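Local coordinates for protein sulfate adenylyltransferase (Allochromatium vinosum, PDB 4DNX) that catalyses the reaction of sulfate with ATP to form adenosine 5'-phosphosulfate and diphosphate, and is captured here in an open state, at residues 62-67 with 129-134; 268-273 with 277-282; 53-58 with 75-80. All coordinates share one frame; numbering follows the deposited sequence.

Interaction 1: residues 62-67 with 129-134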
loop_
_atom_site.group_PDB
_atom_site.type_symbol
_atom_site.label_atom_id
_atom_site.label_comp_id
_atom_site.label_asym_id
_atom_site.label_seq_id
_atom_site.Cartn_x
_atom_site.Cartn_y
_atom_site.Cartn_z
ATOM N N ALA A 62 21.513 22.122 -18.016
ATOM C CA ALA A 62 20.636 22.901 -18.941
ATOM C C ALA A 62 19.115 22.741 -18.659
ATOM O O ALA A 62 18.373 23.714 -18.658
ATOM C CB ALA A 62 20.953 22.558 -20.411
ATOM N N ASP A 63 18.672 21.517 -18.422
ATOM C CA ASP A 63 17.282 21.295 -18.039
ATOM C C ASP A 63 16.951 21.917 -16.674
ATOM O O ASP A 63 15.844 22.451 -16.473
ATOM C CB ASP A 63 16.956 19.785 -18.008
ATOM C CG ASP A 63 16.787 19.195 -19.402
ATOM O OD1 ASP A 63 16.336 19.939 -20.301
ATOM O OD2 ASP A 63 17.093 17.992 -19.602
ATOM N N ALA A 64 17.876 21.795 -15.715
ATOM C CA ALA A 64 17.656 22.407 -14.397
ATOM C C ALA A 64 17.529 23.933 -14.483
ATOM O O ALA A 64 16.639 24.540 -13.821
ATOM C CB ALA A 64 18.737 21.978 -13.386
ATOM N N LEU A 65 18.386 24.560 -15.308
ATOM C CA LEU A 65 18.332 26.043 -15.493
ATOM C C LEU A 65 17.027 26.438 -16.170
ATOM O O LEU A 65 16.375 27.401 -15.768
ATOM C CB LEU A 65 19.555 26.531 -16.269
ATOM C CG LEU A 65 20.821 26.427 -15.431
ATOM C CD1 LEU A 65 21.992 26.311 -16.433
ATOM C CD2 LEU A 65 20.978 27.649 -14.522
ATOM N N SER A 66 16.606 25.617 -17.129
ATOM C CA SER A 66 15.369 25.917 -17.854
ATOM C C SER A 66 14.141 25.723 -16.928
ATOM O O SER A 66 13.246 26.565 -16.905
ATOM C CB SER A 66 15.255 25.052 -19.106
ATOM O OG SER A 66 14.154 25.501 -19.907
ATOM N N SER A 67 14.142 24.653 -16.133
ATOM C CA SER A 67 13.031 24.391 -15.174
ATOM C C SER A 67 12.920 25.539 -14.129
ATOM O O SER A 67 11.816 26.090 -13.854
ATOM C CB SER A 67 13.277 23.037 -14.473
ATOM O OG SER A 67 12.131 22.760 -13.690
ATOM N N ALA A 129 23.089 30.395 -7.696
ATOM C CA ALA A 129 22.361 31.619 -7.284
ATOM C C ALA A 129 21.153 31.862 -8.182
ATOM O O ALA A 129 20.093 32.280 -7.684
ATOM C CB ALA A 129 23.279 32.852 -7.263
ATOM N N LEU A 130 21.322 31.639 -9.491
ATOM C CA LEU A 130 20.226 31.853 -10.439
ATOM C C LEU A 130 19.089 30.872 -10.118
ATOM O O LEU A 130 17.917 31.267 -9.979
ATOM C CB LEU A 130 20.700 31.682 -11.891
ATOM C CG LEU A 130 19.678 31.837 -13.032
ATOM C CD1 LEU A 130 18.915 33.134 -12.915
ATOM C CD2 LEU A 130 20.390 31.776 -14.387
ATOM N N MET A 131 19.435 29.593 -9.942
ATOM C CA MET A 131 18.398 28.565 -9.666
ATOM C C MET A 131 17.728 28.822 -8.294
ATOM O O MET A 131 16.517 28.698 -8.177
ATOM C CB MET A 131 18.979 27.128 -9.727
ATOM C CG MET A 131 19.350 26.665 -11.159
ATOM S SD MET A 131 19.777 24.962 -11.324
ATOM C CE MET A 131 21.436 24.941 -10.578
ATOM N N THR A 132 18.523 29.203 -7.282
ATOM C CA THR A 132 18.025 29.492 -5.933
ATOM C C THR A 132 17.013 30.652 -5.937
ATOM O O THR A 132 15.890 30.477 -5.439
ATOM C CB THR A 132 19.207 29.862 -4.992
ATOM O OG1 THR A 132 20.027 28.702 -4.839
ATOM C CG2 THR A 132 18.710 30.284 -3.635
ATOM N N GLU A 133 17.393 31.782 -6.516
ATOM C CA GLU A 133 16.511 32.948 -6.564
ATOM C C GLU A 133 15.204 32.643 -7.339
ATOM O O GLU A 133 14.117 33.061 -6.925
ATOM C CB GLU A 133 17.241 34.157 -7.157
ATOM C CG GLU A 133 16.413 35.415 -7.039
ATOM C CD GLU A 133 15.401 35.525 -8.171
ATOM O OE1 GLU A 133 14.282 36.070 -7.953
ATOM O OE2 GLU A 133 15.732 35.047 -9.284
ATOM N N GLN A 134 15.308 31.903 -8.432
ATOM C CA GLN A 134 14.127 31.580 -9.257
ATOM C C GLN A 134 13.164 30.576 -8.590
ATOM O O GLN A 134 11.925 30.750 -8.629
ATOM C CB GLN A 134 14.562 31.079 -10.647
ATOM C CG GLN A 134 15.220 32.161 -11.498
ATOM C CD GLN A 134 14.206 33.162 -12.004
ATOM O OE1 GLN A 134 13.422 32.865 -12.900
ATOM N NE2 GLN A 134 14.191 34.332 -11.416
#

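Interaction 2: residues 268-273 with 277-282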
loop_
_atom_site.group_PDB
_atom_site.type_symbol
_atom_site.label_atom_id
_atom_site.label_comp_id
_atom_site.label_asym_id
_atom_site.label_seq_id
_atom_site.Cartn_x
_atom_site.Cartn_y
_atom_site.Cartn_z
ATOM N N ASP A 268 10.532 15.582 0.393
ATOM C CA ASP A 268 10.936 16.617 1.368
ATOM C C ASP A 268 10.354 17.963 0.954
ATOM O O ASP A 268 10.488 18.377 -0.192
ATOM C CB ASP A 268 12.469 16.703 1.482
ATOM C CG ASP A 268 13.075 15.525 2.251
ATOM O OD1 ASP A 268 12.333 14.786 2.947
ATOM O OD2 ASP A 268 14.320 15.335 2.186
ATOM N N MET A 269 9.705 18.644 1.904
ATOM C CA MET A 269 9.181 19.985 1.643
ATOM C C MET A 269 10.263 20.962 1.156
ATOM O O MET A 269 11.387 20.990 1.704
ATOM C CB MET A 269 8.568 20.567 2.932
ATOM C CG MET A 269 7.331 19.850 3.449
ATOM S SD MET A 269 6.982 20.363 5.186
ATOM C CE MET A 269 6.598 22.095 4.962
ATOM N N LEU A 270 9.916 21.774 0.148
ATOM C CA LEU A 270 10.822 22.826 -0.336
ATOM C C LEU A 270 10.661 24.181 0.364
ATOM O O LEU A 270 11.537 25.062 0.279
ATOM C CB LEU A 270 10.653 23.027 -1.852
ATOM C CG LEU A 270 10.851 21.805 -2.751
ATOM C CD1 LEU A 270 10.441 22.122 -4.163
ATOM C CD2 LEU A 270 12.342 21.383 -2.747
ATOM N N TYR A 271 9.528 24.361 1.034
ATOM C CA TYR A 271 9.167 25.654 1.605
ATOM C C TYR A 271 9.192 26.782 0.558
ATOM O O TYR A 271 9.527 27.908 0.892
ATOM C CB TYR A 271 10.082 26.027 2.789
ATOM C CG TYR A 271 10.120 25.010 3.924
ATOM C CD1 TYR A 271 9.196 25.061 4.969
ATOM C CD2 TYR A 271 11.111 24.028 3.962
ATOM C CE1 TYR A 271 9.249 24.120 6.028
ATOM C CE2 TYR A 271 11.163 23.091 4.988
ATOM C CZ TYR A 271 10.238 23.138 6.011
ATOM O OH TYR A 271 10.330 22.203 7.020
ATOM N N ALA A 272 8.802 26.481 -0.680
ATOM C CA ALA A 272 8.970 27.411 -1.813
ATOM C C ALA A 272 7.681 28.102 -2.243
ATOM O O ALA A 272 7.609 28.748 -3.309
ATOM C CB ALA A 272 9.647 26.668 -2.999
ATOM N N GLY A 273 6.656 28.001 -1.399
ATOM C CA GLY A 273 5.430 28.810 -1.593
ATOM C C GLY A 273 4.836 28.620 -2.976
ATOM O O GLY A 273 4.591 27.462 -3.379
ATOM N N ALA A 277 3.584 25.226 -4.929
ATOM C CA ALA A 277 2.159 25.006 -5.197
ATOM C C ALA A 277 1.967 24.479 -6.628
ATOM O O ALA A 277 1.105 23.619 -6.864
ATOM C CB ALA A 277 1.334 26.302 -4.955
ATOM N N VAL A 278 2.765 24.972 -7.585
ATOM C CA VAL A 278 2.677 24.452 -8.950
ATOM C C VAL A 278 3.124 22.975 -9.012
ATOM O O VAL A 278 2.502 22.143 -9.733
ATOM C CB VAL A 278 3.493 25.320 -9.945
ATOM C CG1 VAL A 278 3.364 24.756 -11.354
ATOM C CG2 VAL A 278 2.958 26.782 -9.871
ATOM N N LEU A 279 4.208 22.662 -8.311
ATOM C CA LEU A 279 4.649 21.263 -8.221
ATOM C C LEU A 279 3.549 20.363 -7.627
ATOM O O LEU A 279 3.269 19.265 -8.157
ATOM C CB LEU A 279 5.920 21.177 -7.374
ATOM C CG LEU A 279 6.494 19.768 -7.307
ATOM C CD1 LEU A 279 6.929 19.294 -8.723
ATOM C CD2 LEU A 279 7.693 19.757 -6.313
ATOM N N HIS A 280 2.925 20.837 -6.531
ATOM C CA HIS A 280 1.774 20.145 -5.901
ATOM C C HIS A 280 0.647 19.883 -6.877
ATOM O O HIS A 280 0.149 18.766 -6.912
ATOM C CB HIS A 280 1.232 20.963 -4.745
ATOM C CG HIS A 280 2.105 20.969 -3.533
ATOM N ND1 HIS A 280 1.850 21.808 -2.457
ATOM C CD2 HIS A 280 3.217 20.264 -3.217
ATOM C CE1 HIS A 280 2.771 21.599 -1.524
ATOM N NE2 HIS A 280 3.608 20.663 -1.957
ATOM N N ALA A 281 0.269 20.889 -7.671
ATOM C CA ALA A 281 -0.782 20.716 -8.687
ATOM C C ALA A 281 -0.367 19.673 -9.728
ATOM O O ALA A 281 -1.160 18.787 -10.124
ATOM C CB ALA A 281 -1.161 22.067 -9.328
ATOM N N TYR A 282 0.900 19.729 -10.122
ATOM C CA TYR A 282 1.415 18.799 -11.123
ATOM C C TYR A 282 1.253 17.340 -10.671
ATOM O O TYR A 282 0.651 16.516 -11.410
ATOM C CB TYR A 282 2.879 19.124 -11.333
ATOM C CG TYR A 282 3.546 18.319 -12.446
ATOM C CD1 TYR A 282 3.906 16.983 -12.240
ATOM C CD2 TYR A 282 3.826 18.918 -13.655
ATOM C CE1 TYR A 282 4.505 16.236 -13.299
ATOM C CE2 TYR A 282 4.430 18.225 -14.708
ATOM C CZ TYR A 282 4.762 16.875 -14.512
ATOM O OH TYR A 282 5.336 16.190 -15.563
#

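Interaction 3: residues 53-58 with 75-80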
loop_
_atom_site.group_PDB
_atom_site.type_symbol
_atom_site.label_atom_id
_atom_site.label_comp_id
_atom_site.label_asym_id
_atom_site.label_seq_id
_atom_site.Cartn_x
_atom_site.Cartn_y
_atom_site.Cartn_z
ATOM N N SER A 53 5.786 11.794 -13.267
ATOM C CA SER A 53 5.676 11.353 -14.649
ATOM C C SER A 53 5.443 12.489 -15.663
ATOM O O SER A 53 4.810 13.500 -15.285
ATOM C CB SER A 53 4.445 10.407 -14.772
ATOM O OG SER A 53 4.233 9.980 -16.131
ATOM N N PRO A 54 6.314 12.533 -16.664
ATOM C CA PRO A 54 6.745 11.360 -17.421
ATOM C C PRO A 54 8.281 11.428 -17.375
ATOM O O PRO A 54 8.960 10.831 -18.239
ATOM C CB PRO A 54 6.238 11.621 -18.848
ATOM C CG PRO A 54 6.329 13.086 -18.985
ATOM C CD PRO A 54 5.922 13.619 -17.610
ATOM N N LEU A 55 8.850 12.154 -16.408
ATOM C CA LEU A 55 10.314 12.322 -16.401
ATOM C C LEU A 55 11.044 11.017 -16.080
ATOM O O LEU A 55 10.555 10.166 -15.324
ATOM C CB LEU A 55 10.728 13.415 -15.397
ATOM C CG LEU A 55 10.645 14.866 -15.912
ATOM C CD1 LEU A 55 9.275 15.236 -16.378
ATOM C CD2 LEU A 55 11.045 15.813 -14.786
ATOM N N ASP A 56 12.245 10.865 -16.655
ATOM C CA ASP A 56 12.964 9.570 -16.506
ATOM C C ASP A 56 14.027 9.487 -15.437
ATOM O O ASP A 56 14.480 8.390 -15.114
ATOM C CB ASP A 56 13.535 9.065 -17.852
ATOM C CG ASP A 56 14.655 9.902 -18.377
ATOM O OD1 ASP A 56 15.267 10.706 -17.614
ATOM O OD2 ASP A 56 14.961 9.735 -19.586
ATOM N N GLY A 57 14.387 10.625 -14.854
ATOM C CA GLY A 57 15.472 10.642 -13.884
ATOM C C GLY A 57 15.953 12.038 -13.578
ATOM O O GLY A 57 15.191 12.992 -13.625
ATOM N N PHE A 58 17.244 12.163 -13.272
ATOM C CA PHE A 58 17.780 13.437 -12.787
ATOM C C PHE A 58 18.236 14.288 -13.949
ATOM O O PHE A 58 18.753 13.769 -14.931
ATOM C CB PHE A 58 18.928 13.193 -11.810
ATOM C CG PHE A 58 18.483 12.588 -10.486
ATOM C CD1 PHE A 58 17.856 13.382 -9.509
ATOM C CD2 PHE A 58 18.680 11.239 -10.221
ATOM C CE1 PHE A 58 17.453 12.825 -8.295
ATOM C CE2 PHE A 58 18.287 10.665 -9.007
ATOM C CZ PHE A 58 17.658 11.459 -8.029
ATOM N N ASP A 75 13.794 20.581 -23.873
ATOM C CA ASP A 75 12.990 20.073 -24.984
ATOM C C ASP A 75 11.553 20.580 -24.998
ATOM O O ASP A 75 10.771 20.245 -25.896
ATOM C CB ASP A 75 13.070 18.535 -25.071
ATOM C CG ASP A 75 12.245 17.812 -24.015
ATOM O OD1 ASP A 75 11.770 18.393 -22.994
ATOM O OD2 ASP A 75 12.090 16.580 -24.204
ATOM N N GLY A 76 11.202 21.406 -24.021
ATOM C CA GLY A 76 9.897 22.031 -24.014
ATOM C C GLY A 76 8.856 21.402 -23.116
ATOM O O GLY A 76 7.797 22.001 -22.925
ATOM N N ARG A 77 9.131 20.226 -22.542
ATOM C CA ARG A 77 8.184 19.610 -21.564
ATOM C C ARG A 77 7.991 20.512 -20.328
ATOM O O ARG A 77 8.960 21.078 -19.825
ATOM C CB ARG A 77 8.677 18.222 -21.082
ATOM C CG ARG A 77 8.536 17.086 -22.098
ATOM C CD ARG A 77 9.204 15.777 -21.610
ATOM N NE ARG A 77 10.659 15.950 -21.558
ATOM C CZ ARG A 77 11.510 15.163 -20.899
ATOM N NH1 ARG A 77 11.082 14.116 -20.214
ATOM N NH2 ARG A 77 12.807 15.434 -20.932
ATOM N N PHE A 78 6.754 20.646 -19.842
ATOM C CA PHE A 78 6.488 21.366 -18.608
ATOM C C PHE A 78 6.962 20.559 -17.374
ATOM O O PHE A 78 6.595 19.386 -17.190
ATOM C CB PHE A 78 4.988 21.645 -18.500
ATOM C CG PHE A 78 4.587 22.300 -17.222
ATOM C CD1 PHE A 78 5.015 23.606 -16.914
ATOM C CD2 PHE A 78 3.762 21.621 -16.304
ATOM C CE1 PHE A 78 4.636 24.218 -15.676
ATOM C CE2 PHE A 78 3.393 22.243 -15.096
ATOM C CZ PHE A 78 3.836 23.525 -14.790
ATOM N N PHE A 79 7.762 21.207 -16.526
ATOM C CA PHE A 79 8.081 20.700 -15.195
ATOM C C PHE A 79 8.563 21.828 -14.261
ATOM O O PHE A 79 9.507 22.545 -14.584
ATOM C CB PHE A 79 9.062 19.532 -15.226
ATOM C CG PHE A 79 9.047 18.742 -13.944
ATOM C CD1 PHE A 79 8.058 17.757 -13.713
ATOM C CD2 PHE A 79 9.936 19.062 -12.896
ATOM C CE1 PHE A 79 7.988 17.068 -12.529
ATOM C CE2 PHE A 79 9.874 18.377 -11.673
ATOM C CZ PHE A 79 8.896 17.342 -11.483
ATOM N N PRO A 80 7.902 22.007 -13.114
ATOM C CA PRO A 80 8.051 23.258 -12.371
ATOM C C PRO A 80 9.266 23.472 -11.495
ATOM O O PRO A 80 9.510 24.619 -11.140
ATOM C CB PRO A 80 6.772 23.330 -11.510
ATOM C CG PRO A 80 6.292 21.978 -11.388
ATOM C CD PRO A 80 6.807 21.167 -12.573
HETATM O O HOH W 1 13.280 13.231 -18.236
#

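Interaction 1: residues 62-67 with 129-134
Leu65 and Met131 share one first torsion: each holds CG beside its backbone N and anti to its carbonyl carbon, at chi1 -70° and -71°, and on these two stems the side chains meet at about a right angle. The contact is a helix-helix packing in the PUA-like domain. Residues 62-67 of helix 61-70 run at 33° to residues 129-134 of helix 125-136, with the segment axes 9.7 Å apart at their closest, and the two segments meet through apolar side chains alone, with no hydrogen bond across.

Met131 starts from a CB that points at the other helix and stretches across the gap before its chain bends at chi3. That carries SD to the methyl of Ala64, 3.8 Å from its CB, where the small alanine lets the thioether lie close to the helix backbone. Beyond this pair Met131 also rests on Leu61 and Ala68, and it also meets Phe149 of helix 144-149.

Leu65 works with one branch. Its CD2 lies 3.9 Å from Met131 CG and also reaches Leu130, whose side chain it again crosses almost perpendicularly. Met131 and Ala64 form the buried part of the interface, while the two leucines lie nearer solvent. At that outer margin Leu65 CD2 and Leu130 CD2 meet methyl to methyl at 4.2 Å.

Interaction 2: residues 268-273 with 277-282
Leu270 and Leu279 each direct their CB toward the other segment across the start of helix 274-287, one from the loop and one from the first turns of the helix. They meet by a single branch each, CD1 of Leu270 lying 4.2 Å from CD2 of Leu279, a light methyl-to-methyl touch between two buried side chains. Leu279 holds CG anti to its backbone N (chi1 -176°), a torsion that carries CD2 toward the loop. Leu270 has a further neighbour in Tyr136 of helix 125-136, which Ala272 touches as well, so the loop at this point is also covered by the PUA-like domain.

The backbone makes the second link. Ala277 N donates to Gly273 O at 2.9 Å, with an N-H...O angle of 150°. Gly273 occupies the N-cap position, with a positive phi of 55° that favours glycine, and this bond closes the first turn of the helix. The setting is the Rossmann-like, parallel-sheet domain of ATP sulfurylase: residues 268-273 form the loop that leaves strand 260-266, and residues 277-282 belong to the helix that leads on to strand 291-294. Ala277 CB lies 3.8 Å from the same Gly273 O, and its methyl packs besides on Ala310 and Ile294.

Glu276, within the first turn, ties the loop down from the helix side: its two carboxylate oxygens accept from the backbone N atoms of Leu270 and Ala272. One turn further along, the buried ring of His280 is held by a hydrogen bond between its ND1 and His298 NE2, the two imidazole planes standing nearly perpendicular.

Interaction 3: residues 53-58 with 75-80
A leucine methyl sits squarely over a phenylalanine ring: Leu55 CD2 is 3.7 Å from the centroid of the Phe79 ring and only 13° off its normal, a CH-pi contact in the PUA-like domain. It joins the segment leading into strand 57-58 to the loop that follows helix 61-70. The opposite face of the ring is covered near its rim by Pro80 CD, 3.6 Å above the plane, so the aromatic is held between an aliphatic group on each side. Phe79 has CG anti to its backbone N, with chi1 at -162°, and this swings the ring toward Leu55. Edge-to-face contacts with Phe52 and with Tyr282 of helix 274-287 extend the packing toward the ATP-sulfurylase domain.

Nearer the surface the chemistry turns polar. Arg77 brings its guanidinium toward the Pro54-Leu55 backbone, but the link across is made by a water, which accepts from both Arg77 NH1 and Asp56 N. Pro54 O lies near the guanidinium plane at its edge, 4.4 Å from Arg77 NH1.

Asp75 holds the arginine from within its own segment. Its OD1 accepts a hydrogen bond from Arg77 NE in the guanidinium plane, through the syn lone pair, in a salt bridge with an almost straight N-H...O angle (176°). The same oxygen closes an Asx turn: Arg77 N approaches it from above the carboxylate plane, at 3.2 Å. Two donors thus grip one oxygen, while Asp75 OD2 adds a weak bond to Arg77 NE at 3.1 Å.

Overall arrangement
Interaction 2 is wholly buried, its centre about 7 Å from the centre of the chain, and lies in the ATP-sulfurylase region; interactions 1 and 3 are partly buried, farther out, in the PUA-like domain. Their chemistry follows: interaction 1 is purely apolar helix packing, interaction 2 joins a backbone bond at a helix start to a single leucine pair, and interaction 3 combines a buried CH-pi contact with a water link from an arginine salt-bridged within its own segment. Helix 61-70 connects the segments of interaction 3 and carries half of interaction 1, and Ser67 OG probably bonds Phe79 O. Tyr282 bridges the domains, its OH 2.8 Å from Ser53 O. Interactions 1 and 2 do not touch.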